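Local structure of CobC (Shigella flexneri 2a, 6NRU) at residues S23-T28 / E57-A61; P80-M85 / F127-V131; Q153-L158 / M171-V176. The protein probably removes the 5'-phosphate from adenosylcobalamin 5'-phosphate and from alpha-ribazole 5'-phosphate, a step in assembling the nucleotide loop of cobalamin (vitamin B12). The contacts are given in a common frame with arbitrary orientation. Numbering follows the deposited sequence.

Contact 1: S23-T28 / E57-A61; sequences SGHAPT and ELERA. With SO4 (sulfate ion), chain N.
Segment 23-28 is an irregular loop that lies against the start of helix 59-69, with L58 at the N-cap position; CA atoms come closest at H25–L58 (6.6 Å) and T28–R60 (7.0 Å). S23 opens a type II' turn that runs to A26, and its t rotamer sets OG over one face of the R60 guanidinium, 3.3 Å from R60 CZ and equally from R60 NH1 and NH2, where the angles are too poor for hydrogen bonds. G24 (phi 65°, psi -144°) turns its carbonyl to the other segment: R60 NH1 donates to G24 O at 2.6 Å and 160°, and L58 CD1 lies 3.3 Å from G24 O. R60 CB points toward the loop, with chi1 p (67°) and chi2 and chi3 between wells (-140°, -143°). R60 lies against H11, the probable phosphohistidine, and R60 NH2 hydrogen-bonds to sulfate O4 (3.3 Å), an ion also held by R10 and N17, consistent with a phosphate pocket as in histidine phosphatases. H25 points its CB away, yet L58 CD2 covers one face of its imidazole, 4.2 Å from H25 CG. P27 centres an inverse gamma turn closed by T28 N to A26 O (2.9 Å), and T28 CG2 packs 4.3 Å from R60 CD.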
loop_
_atom_site.group_PDB
_atom_site.type_symbol
_atom_site.label_atom_id
_atom_site.label_comp_id
_atom_site.label_asym_id
_atom_site.label_seq_id
_atom_site.Cartn_x
_atom_site.Cartn_y
_atom_site.Cartn_z
ATOM N N SER A 23 -6.326 -11.074 -0.561
ATOM C CA SER A 23 -6.468 -10.332 -1.811
ATOM C C SER A 23 -5.325 -10.635 -2.776
ATOM O O SER A 23 -5.538 -11.229 -3.839
ATOM C CB SER A 23 -6.552 -8.832 -1.521
ATOM O OG SER A 23 -7.338 -8.180 -2.500
ATOM N N GLY A 24 -4.110 -10.230 -2.416
ATOM C CA GLY A 24 -2.973 -10.505 -3.276
ATOM C C GLY A 24 -3.080 -9.770 -4.595
ATOM O O GLY A 24 -3.565 -8.635 -4.671
ATOM N N HIS A 25 -2.628 -10.428 -5.656
ATOM C CA HIS A 25 -2.644 -9.832 -6.982
ATOM C C HIS A 25 -3.988 -9.972 -7.683
ATOM O O HIS A 25 -4.152 -9.428 -8.780
ATOM C CB HIS A 25 -1.543 -10.459 -7.840
ATOM C CG HIS A 25 -0.169 -9.956 -7.521
ATOM N ND1 HIS A 25 0.856 -9.952 -8.442
ATOM C CD2 HIS A 25 0.346 -9.435 -6.382
ATOM C CE1 HIS A 25 1.943 -9.451 -7.884
ATOM N NE2 HIS A 25 1.661 -9.130 -6.634
ATOM N N ALA A 26 -4.948 -10.669 -7.080
ATOM C CA ALA A 26 -6.219 -10.919 -7.743
ATOM C C ALA A 26 -6.968 -9.609 -7.981
ATOM O O ALA A 26 -6.918 -8.704 -7.143
ATOM C CB ALA A 26 -7.077 -11.868 -6.908
ATOM N N PRO A 27 -7.670 -9.474 -9.113
ATOM C CA PRO A 27 -8.406 -8.224 -9.412
ATOM C C PRO A 27 -9.743 -8.134 -8.685
ATOM O O PRO A 27 -10.827 -8.281 -9.258
ATOM C CB PRO A 27 -8.571 -8.301 -10.933
ATOM C CG PRO A 27 -8.652 -9.764 -11.214
ATOM C CD PRO A 27 -7.724 -10.431 -10.233
ATOM N N THR A 28 -9.682 -7.877 -7.383
ATOM C CA THR A 28 -10.974 -7.712 -6.729
ATOM C C THR A 28 -11.438 -6.260 -6.834
ATOM O O THR A 28 -10.629 -5.337 -6.697
ATOM C CB THR A 28 -10.896 -8.126 -5.264
ATOM O OG1 THR A 28 -12.087 -7.717 -4.582
ATOM C CG2 THR A 28 -9.683 -7.496 -4.599
ATOM N N GLU A 57 0.574 -1.704 -9.635
ATOM C CA GLU A 57 -0.011 -2.208 -10.874
ATOM C C GLU A 57 -1.463 -2.626 -10.689
ATOM O O GLU A 57 -2.260 -2.519 -11.629
ATOM C CB GLU A 57 0.793 -3.398 -11.401
ATOM C CG GLU A 57 2.248 -3.115 -11.694
ATOM C CD GLU A 57 2.952 -4.318 -12.289
ATOM O OE1 GLU A 57 2.548 -5.461 -11.983
ATOM O OE2 GLU A 57 3.903 -4.122 -13.072
ATOM N N LEU A 58 -1.820 -3.110 -9.499
ATOM C CA LEU A 58 -3.137 -3.696 -9.290
ATOM C C LEU A 58 -4.227 -2.647 -9.466
ATOM O O LEU A 58 -4.111 -1.516 -8.987
ATOM C CB LEU A 58 -3.213 -4.330 -7.903
ATOM C CG LEU A 58 -2.081 -5.314 -7.594
ATOM C CD1 LEU A 58 -2.323 -5.998 -6.269
ATOM C CD2 LEU A 58 -1.943 -6.341 -8.705
ATOM N N GLU A 59 -5.297 -3.037 -10.166
ATOM C CA GLU A 59 -6.272 -2.057 -10.635
ATOM C C GLU A 59 -7.029 -1.402 -9.489
ATOM O O GLU A 59 -7.481 -0.260 -9.628
ATOM C CB GLU A 59 -7.243 -2.710 -11.616
ATOM C CG GLU A 59 -7.710 -1.769 -12.712
ATOM C CD GLU A 59 -6.565 -1.282 -13.576
ATOM O OE1 GLU A 59 -6.625 -0.124 -14.041
ATOM O OE2 GLU A 59 -5.609 -2.057 -13.793
ATOM N N ARG A 60 -7.177 -2.088 -8.353
ATOM C CA ARG A 60 -7.834 -1.455 -7.215
ATOM C C ARG A 60 -7.065 -0.226 -6.749
ATOM O O ARG A 60 -7.669 0.736 -6.260
ATOM C CB ARG A 60 -8.003 -2.454 -6.067
ATOM C CG ARG A 60 -6.710 -2.912 -5.414
ATOM C CD ARG A 60 -6.766 -4.396 -5.109
ATOM N NE ARG A 60 -6.098 -4.732 -3.856
ATOM C CZ ARG A 60 -5.386 -5.839 -3.667
ATOM N NH1 ARG A 60 -5.248 -6.715 -4.655
ATOM N NH2 ARG A 60 -4.813 -6.071 -2.494
ATOM N N ALA A 61 -5.738 -0.233 -6.909
ATOM C CA ALA A 61 -4.937 0.941 -6.589
ATOM C C ALA A 61 -5.049 1.999 -7.678
ATOM O O ALA A 61 -5.120 3.196 -7.380
ATOM C CB ALA A 61 -3.478 0.539 -6.381
HETATM S S SO4 N . -5.935 -5.663 1.796
HETATM O O1 SO4 N . -4.694 -6.394 2.033
HETATM O O2 SO4 N . -7.072 -6.547 2.036
HETATM O O3 SO4 N . -6.009 -4.519 2.698
HETATM O O4 SO4 N . -5.970 -5.189 0.415
#

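Contact 2: P80-M85 / F127-V131; sequences PELNEM and FSQRV
In this histidine phosphatase domain, the loop that carries E84, the probable proton donor/acceptor, lies against helix 124-136. The E84 side chain is about 5 Å from that of H11 and about 3 Å from the bound sulfate (nearest atoms). Residues 80-82 form a 3-10 turn, N83 N bonding P80 O at 3.1 Å, after which N83, E84 and M85 adopt polyproline II conformation (phi -57° to -68°, psi 141° to 155°). The segments are matched at E81–R130 (CA atoms 5.3 Å apart) and M85–F127 (6.0 Å). F127, t at chi1, points toward the loop. Its CE1 lies 3.7 Å from N83 O, which sits at the ring edge, and 3.6 Å from M85 N; M85 CB packs 3.7 Å from F127 CD1. The selenium of M85, a selenomethionine, makes an oblique Met-aromatic contact, with SE 4.8 Å from the F127 ring centroid. V155 and L158 of helix 153-163 also pack on F127. One turn on, R130 reaches into the bend of the loop. R130 NH2 makes a weak hydrogen bond to E81 O at 3.4 Å, but NH2 is modelled too close to N83 O and its place is uncertain; NH1 forms a salt bridge with E122. E81 CG lies 4.3 Å from R130 CG, while the E81 carboxylate pairs with R137. Within the loop, the E84 side chain folds back, and M85 N donates to E84 OE1 at 2.8 Å.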
loop_
_atom_site.group_PDB
_atom_site.type_symbol
_atom_site.label_atom_id
_atom_site.label_comp_id
_atom_site.label_asym_id
_atom_site.label_seq_id
_atom_site.Cartn_x
_atom_site.Cartn_y
_atom_site.Cartn_z
ATOM N N PRO A 80 5.841 -1.677 -10.131
ATOM C CA PRO A 80 5.501 -3.038 -9.691
ATOM C C PRO A 80 5.989 -3.356 -8.291
ATOM O O PRO A 80 5.454 -4.279 -7.662
ATOM C CB PRO A 80 6.191 -3.935 -10.732
ATOM C CG PRO A 80 6.609 -3.017 -11.847
ATOM C CD PRO A 80 6.826 -1.681 -11.224
ATOM N N GLU A 81 6.991 -2.631 -7.788
ATOM C CA GLU A 81 7.441 -2.817 -6.415
ATOM C C GLU A 81 6.365 -2.441 -5.410
ATOM O O GLU A 81 6.370 -2.966 -4.291
ATOM C CB GLU A 81 8.708 -1.997 -6.157
ATOM C CG GLU A 81 9.991 -2.624 -6.693
ATOM C CD GLU A 81 10.123 -2.509 -8.202
ATOM O OE1 GLU A 81 9.338 -1.752 -8.814
ATOM O OE2 GLU A 81 11.007 -3.181 -8.777
ATOM N N LEU A 82 5.441 -1.557 -5.786
ATOM C CA LEU A 82 4.343 -1.142 -4.921
ATOM C C LEU A 82 3.197 -2.142 -4.894
ATOM O O LEU A 82 2.200 -1.895 -4.204
ATOM C CB LEU A 82 3.815 0.228 -5.363
ATOM C CG LEU A 82 4.748 1.422 -5.142
ATOM C CD1 LEU A 82 4.193 2.685 -5.780
ATOM C CD2 LEU A 82 5.000 1.638 -3.659
ATOM N N ASN A 83 3.312 -3.255 -5.613
ATOM C CA ASN A 83 2.236 -4.231 -5.677
ATOM C C ASN A 83 2.032 -4.927 -4.340
ATOM O O ASN A 83 2.955 -5.064 -3.534
ATOM C CB ASN A 83 2.528 -5.287 -6.741
ATOM C CG ASN A 83 2.397 -4.752 -8.138
ATOM O OD1 ASN A 83 1.891 -3.650 -8.345
ATOM N ND2 ASN A 83 2.848 -5.530 -9.115
ATOM N N GLU A 84 0.801 -5.381 -4.120
ATOM C CA GLU A 84 0.515 -6.256 -2.995
ATOM C C GLU A 84 1.346 -7.529 -3.106
ATOM O O GLU A 84 1.779 -7.923 -4.193
ATOM C CB GLU A 84 -0.982 -6.588 -2.962
ATOM C CG GLU A 84 -1.449 -7.426 -1.777
ATOM C CD GLU A 84 -1.091 -6.809 -0.439
ATOM O OE1 GLU A 84 0.004 -7.104 0.084
ATOM O OE2 GLU A 84 -1.907 -6.028 0.090
HETATM N N MSE A 85 1.597 -8.157 -1.962
HETATM C CA MSE A 85 2.252 -9.452 -1.930
HETATM C C MSE A 85 1.460 -10.451 -2.761
HETATM O O MSE A 85 0.230 -10.428 -2.752
HETATM C CB MSE A 85 2.385 -9.945 -0.492
HETATM C CG MSE A 85 3.527 -10.909 -0.264
HETATM SE SE MSE A 85 3.705 -11.374 1.621
HETATM C CE MSE A 85 2.646 -13.008 1.626
ATOM N N PHE A 127 8.955 -10.077 -0.767
ATOM C CA PHE A 127 8.109 -8.889 -0.719
ATOM C C PHE A 127 8.839 -7.724 -0.060
ATOM O O PHE A 127 8.841 -6.602 -0.578
ATOM C CB PHE A 127 6.811 -9.214 0.019
ATOM C CG PHE A 127 5.949 -8.018 0.307
ATOM C CD1 PHE A 127 5.137 -7.479 -0.679
ATOM C CD2 PHE A 127 5.933 -7.446 1.574
ATOM C CE1 PHE A 127 4.334 -6.383 -0.412
ATOM C CE2 PHE A 127 5.133 -6.351 1.848
ATOM C CZ PHE A 127 4.333 -5.818 0.854
ATOM N N SER A 128 9.477 -7.976 1.087
ATOM C CA SER A 128 10.176 -6.903 1.788
ATOM C C SER A 128 11.413 -6.444 1.029
ATOM O O SER A 128 11.836 -5.292 1.182
ATOM C CB SER A 128 10.547 -7.345 3.206
ATOM O OG SER A 128 11.425 -8.457 3.195
ATOM N N GLN A 129 12.009 -7.317 0.211
ATOM C CA GLN A 129 13.122 -6.888 -0.629
ATOM C C GLN A 129 12.644 -6.014 -1.779
ATOM O O GLN A 129 13.365 -5.109 -2.210
ATOM C CB GLN A 129 13.883 -8.098 -1.170
ATOM C CG GLN A 129 14.790 -8.776 -0.160
ATOM C CD GLN A 129 15.057 -10.234 -0.511
ATOM O OE1 GLN A 129 14.587 -10.734 -1.536
ATOM N NE2 GLN A 129 15.811 -10.922 0.342
ATOM N N ARG A 130 11.438 -6.276 -2.292
ATOM C CA ARG A 130 10.852 -5.412 -3.312
ATOM C C ARG A 130 10.689 -3.993 -2.790
ATOM O O ARG A 130 11.020 -3.020 -3.476
ATOM C CB ARG A 130 9.496 -5.965 -3.746
ATOM C CG ARG A 130 9.464 -6.630 -5.100
ATOM C CD ARG A 130 8.109 -7.277 -5.285
ATOM N NE ARG A 130 7.060 -6.435 -4.716
ATOM C CZ ARG A 130 5.865 -6.873 -4.332
ATOM N NH1 ARG A 130 5.552 -8.156 -4.448
ATOM N NH2 ARG A 130 4.980 -6.023 -3.829
ATOM N N VAL A 131 10.160 -3.861 -1.571
ATOM C CA VAL A 131 9.969 -2.544 -0.972
ATOM C C VAL A 131 11.312 -1.885 -0.690
ATOM O O VAL A 131 11.466 -0.665 -0.835
ATOM C CB VAL A 131 9.109 -2.670 0.299
ATOM C CG1 VAL A 131 9.071 -1.356 1.064
ATOM C CG2 VAL A 131 7.703 -3.129 -0.066
#

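Contact 3: Q153-L158 / M171-V176; sequences QGVLSL and MWHFRV
The first turns of helix 153-163 pack against segment 171-176, which begins as the end of a 3-10 turn (171-173) and then becomes extended. CA atoms are nearest at L158–M171 (4.6 Å) and Q153–V176 (5.6 Å). One hydrogen bond joins the segments: V176 N donates to Q153 OE1 at 2.8 Å and 172°, the Q153 side chain (t, m) curling across so that OE1 is also 3.3 Å from R175 CA. Inside the helix, S157, p at chi1, gives its OG proton to Q153 O (2.9 Å). Close polar-apolar packing centres on S157, whose CB is 3.1 Å from F174 O and whose OG is 3.1 Å from CE of M171, a selenomethionine; M171 CE also lies 3.5 Å from G154 O. The apolar contacts are L158 CD1 to M171 CB (4.0 Å) and L156 CB to V176 CG2 (4.0 Å), with M171 further covered by F124 of helix 124-136. At the exposed side, Q153 NE2 lies 4.0 Å from W172 CZ3, and W172 meets W113 edge-to-face. V176 O accepts a hydrogen bond from R10, a sulfate ligand. Helix 153-163, following parallel strand 146-151, thus meets the 171-176 loop beside the active site, as in histidine phosphatases.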
loop_
_atom_site.group_PDB
_atom_site.type_symbol
_atom_site.label_atom_id
_atom_site.label_comp_id
_atom_site.label_asym_id
_atom_site.label_seq_id
_atom_site.Cartn_x
_atom_site.Cartn_y
_atom_site.Cartn_z
ATOM N N GLN A 153 -1.848 -2.048 2.078
ATOM C CA GLN A 153 -1.584 -1.987 3.512
ATOM C C GLN A 153 -0.199 -2.533 3.847
ATOM O O GLN A 153 0.557 -1.915 4.605
ATOM C CB GLN A 153 -2.670 -2.756 4.266
ATOM C CG GLN A 153 -2.959 -2.228 5.656
ATOM C CD GLN A 153 -1.803 -2.451 6.604
ATOM O OE1 GLN A 153 -1.416 -1.553 7.351
ATOM N NE2 GLN A 153 -1.234 -3.654 6.570
ATOM N N GLY A 154 0.148 -3.697 3.295
ATOM C CA GLY A 154 1.439 -4.290 3.600
ATOM C C GLY A 154 2.604 -3.484 3.059
ATOM O O GLY A 154 3.645 -3.371 3.710
ATOM N N VAL A 155 2.445 -2.911 1.865
ATOM C CA VAL A 155 3.519 -2.125 1.262
ATOM C C VAL A 155 3.744 -0.841 2.045
ATOM O O VAL A 155 4.878 -0.506 2.410
ATOM C CB VAL A 155 3.198 -1.821 -0.213
ATOM C CG1 VAL A 155 4.218 -0.853 -0.785
ATOM C CG2 VAL A 155 3.149 -3.102 -1.026
ATOM N N LEU A 156 2.668 -0.098 2.307
ATOM C CA LEU A 156 2.814 1.223 2.908
ATOM C C LEU A 156 3.238 1.128 4.368
ATOM O O LEU A 156 4.056 1.930 4.833
ATOM C CB LEU A 156 1.508 2.004 2.768
ATOM C CG LEU A 156 1.076 2.300 1.329
ATOM C CD1 LEU A 156 -0.291 2.956 1.300
ATOM C CD2 LEU A 156 2.102 3.177 0.644
ATOM N N SER A 157 2.696 0.155 5.107
ATOM C CA SER A 157 3.095 -0.017 6.501
ATOM C C SER A 157 4.563 -0.398 6.606
ATOM O O SER A 157 5.280 0.097 7.485
ATOM C CB SER A 157 2.227 -1.076 7.169
ATOM O OG SER A 157 2.558 -2.362 6.685
ATOM N N LEU A 158 5.027 -1.283 5.721
ATOM C CA LEU A 158 6.438 -1.653 5.710
ATOM C C LEU A 158 7.308 -0.515 5.194
ATOM O O LEU A 158 8.462 -0.375 5.617
ATOM C CB LEU A 158 6.645 -2.908 4.866
ATOM C CG LEU A 158 8.086 -3.400 4.752
ATOM C CD1 LEU A 158 8.656 -3.655 6.132
ATOM C CD2 LEU A 158 8.152 -4.652 3.898
HETATM N N MSE A 171 6.570 -3.596 10.969
HETATM C CA MSE A 171 5.662 -2.902 10.066
HETATM C C MSE A 171 4.267 -2.830 10.663
HETATM O O MSE A 171 3.463 -1.982 10.283
HETATM C CB MSE A 171 5.604 -3.605 8.713
HETATM C CG MSE A 171 5.205 -5.062 8.812
HETATM SE SE MSE A 171 5.101 -5.927 7.076
HETATM C CE MSE A 171 3.309 -5.374 6.534
ATOM N N TRP A 172 3.986 -3.730 11.601
ATOM C CA TRP A 172 2.656 -3.859 12.178
ATOM C C TRP A 172 2.380 -2.855 13.285
ATOM O O TRP A 172 1.286 -2.883 13.862
ATOM C CB TRP A 172 2.458 -5.282 12.699
ATOM C CG TRP A 172 2.647 -6.298 11.627
ATOM C CD1 TRP A 172 3.709 -7.138 11.472
ATOM C CD2 TRP A 172 1.756 -6.571 10.538
ATOM N NE1 TRP A 172 3.530 -7.925 10.360
ATOM C CE2 TRP A 172 2.339 -7.595 9.769
ATOM C CE3 TRP A 172 0.521 -6.050 10.142
ATOM C CZ2 TRP A 172 1.728 -8.111 8.629
ATOM C CZ3 TRP A 172 -0.083 -6.562 9.010
ATOM C CH2 TRP A 172 0.521 -7.582 8.267
ATOM N N HIS A 173 3.334 -1.978 13.600
ATOM C CA HIS A 173 3.065 -0.862 14.495
ATOM C C HIS A 173 2.368 0.295 13.790
ATOM O O HIS A 173 1.929 1.234 14.462
ATOM C CB HIS A 173 4.364 -0.358 15.129
ATOM C CG HIS A 173 4.980 -1.313 16.105
ATOM N ND1 HIS A 173 4.328 -1.744 17.241
ATOM C CD2 HIS A 173 6.198 -1.906 16.124
ATOM C CE1 HIS A 173 5.113 -2.567 17.912
ATOM N NE2 HIS A 173 6.254 -2.683 17.256
ATOM N N PHE A 174 2.252 0.245 12.456
ATOM C CA PHE A 174 1.680 1.325 11.646
ATOM C C PHE A 174 0.658 0.728 10.684
ATOM O O PHE A 174 0.946 0.542 9.501
ATOM C CB PHE A 174 2.768 2.085 10.882
ATOM C CG PHE A 174 4.022 2.303 11.665
ATOM C CD1 PHE A 174 4.168 3.426 12.462
ATOM C CD2 PHE A 174 5.063 1.390 11.602
ATOM C CE1 PHE A 174 5.324 3.632 13.186
ATOM C CE2 PHE A 174 6.221 1.589 12.324
ATOM C CZ PHE A 174 6.353 2.711 13.115
ATOM N N ARG A 175 -0.539 0.442 11.185
ATOM C CA ARG A 175 -1.613 0.013 10.301
ATOM C C ARG A 175 -2.100 1.192 9.468
ATOM O O ARG A 175 -2.427 2.254 10.006
ATOM C CB ARG A 175 -2.762 -0.585 11.111
ATOM C CG ARG A 175 -2.656 -2.088 11.308
ATOM C CD ARG A 175 -4.014 -2.763 11.174
ATOM N NE ARG A 175 -4.716 -2.859 12.453
ATOM C CZ ARG A 175 -5.833 -2.202 12.749
ATOM N NH1 ARG A 175 -6.390 -1.394 11.855
ATOM N NH2 ARG A 175 -6.399 -2.357 13.939
ATOM N N VAL A 176 -2.140 1.010 8.151
ATOM C CA VAL A 176 -2.557 2.053 7.219
ATOM C C VAL A 176 -4.008 1.796 6.833
ATOM O O VAL A 176 -4.339 0.730 6.301
ATOM C CB VAL A 176 -1.649 2.097 5.982
ATOM C CG1 VAL A 176 -2.170 3.112 4.980
ATOM C CG2 VAL A 176 -0.221 2.432 6.390
#

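How the contacts relate
All three contacts are partly buried and lie at or near the active site: contact 2 holds E84, and the R60 side chain of contact 1 is about 3 Å from that of H11 (nearest atoms). Contact 1, whose centre is farthest from the chain centre (11 Å, against 9 and 8 Å), combines an arginine–carbonyl hydrogen bond with L58 packing; contact 2 mixes arginine with aromatic packing; contact 3, with the largest buried area, is mainly van der Waals packing plus one glutamine-to-backbone bond. Contact 2 touches both others: N83 OD1 probably accepts a hydrogen bond from E57 N (2.7 Å), and V155 of helix 153-163 packs on the 80-85 backbone and on F127. Contacts 1 and 3 do not touch.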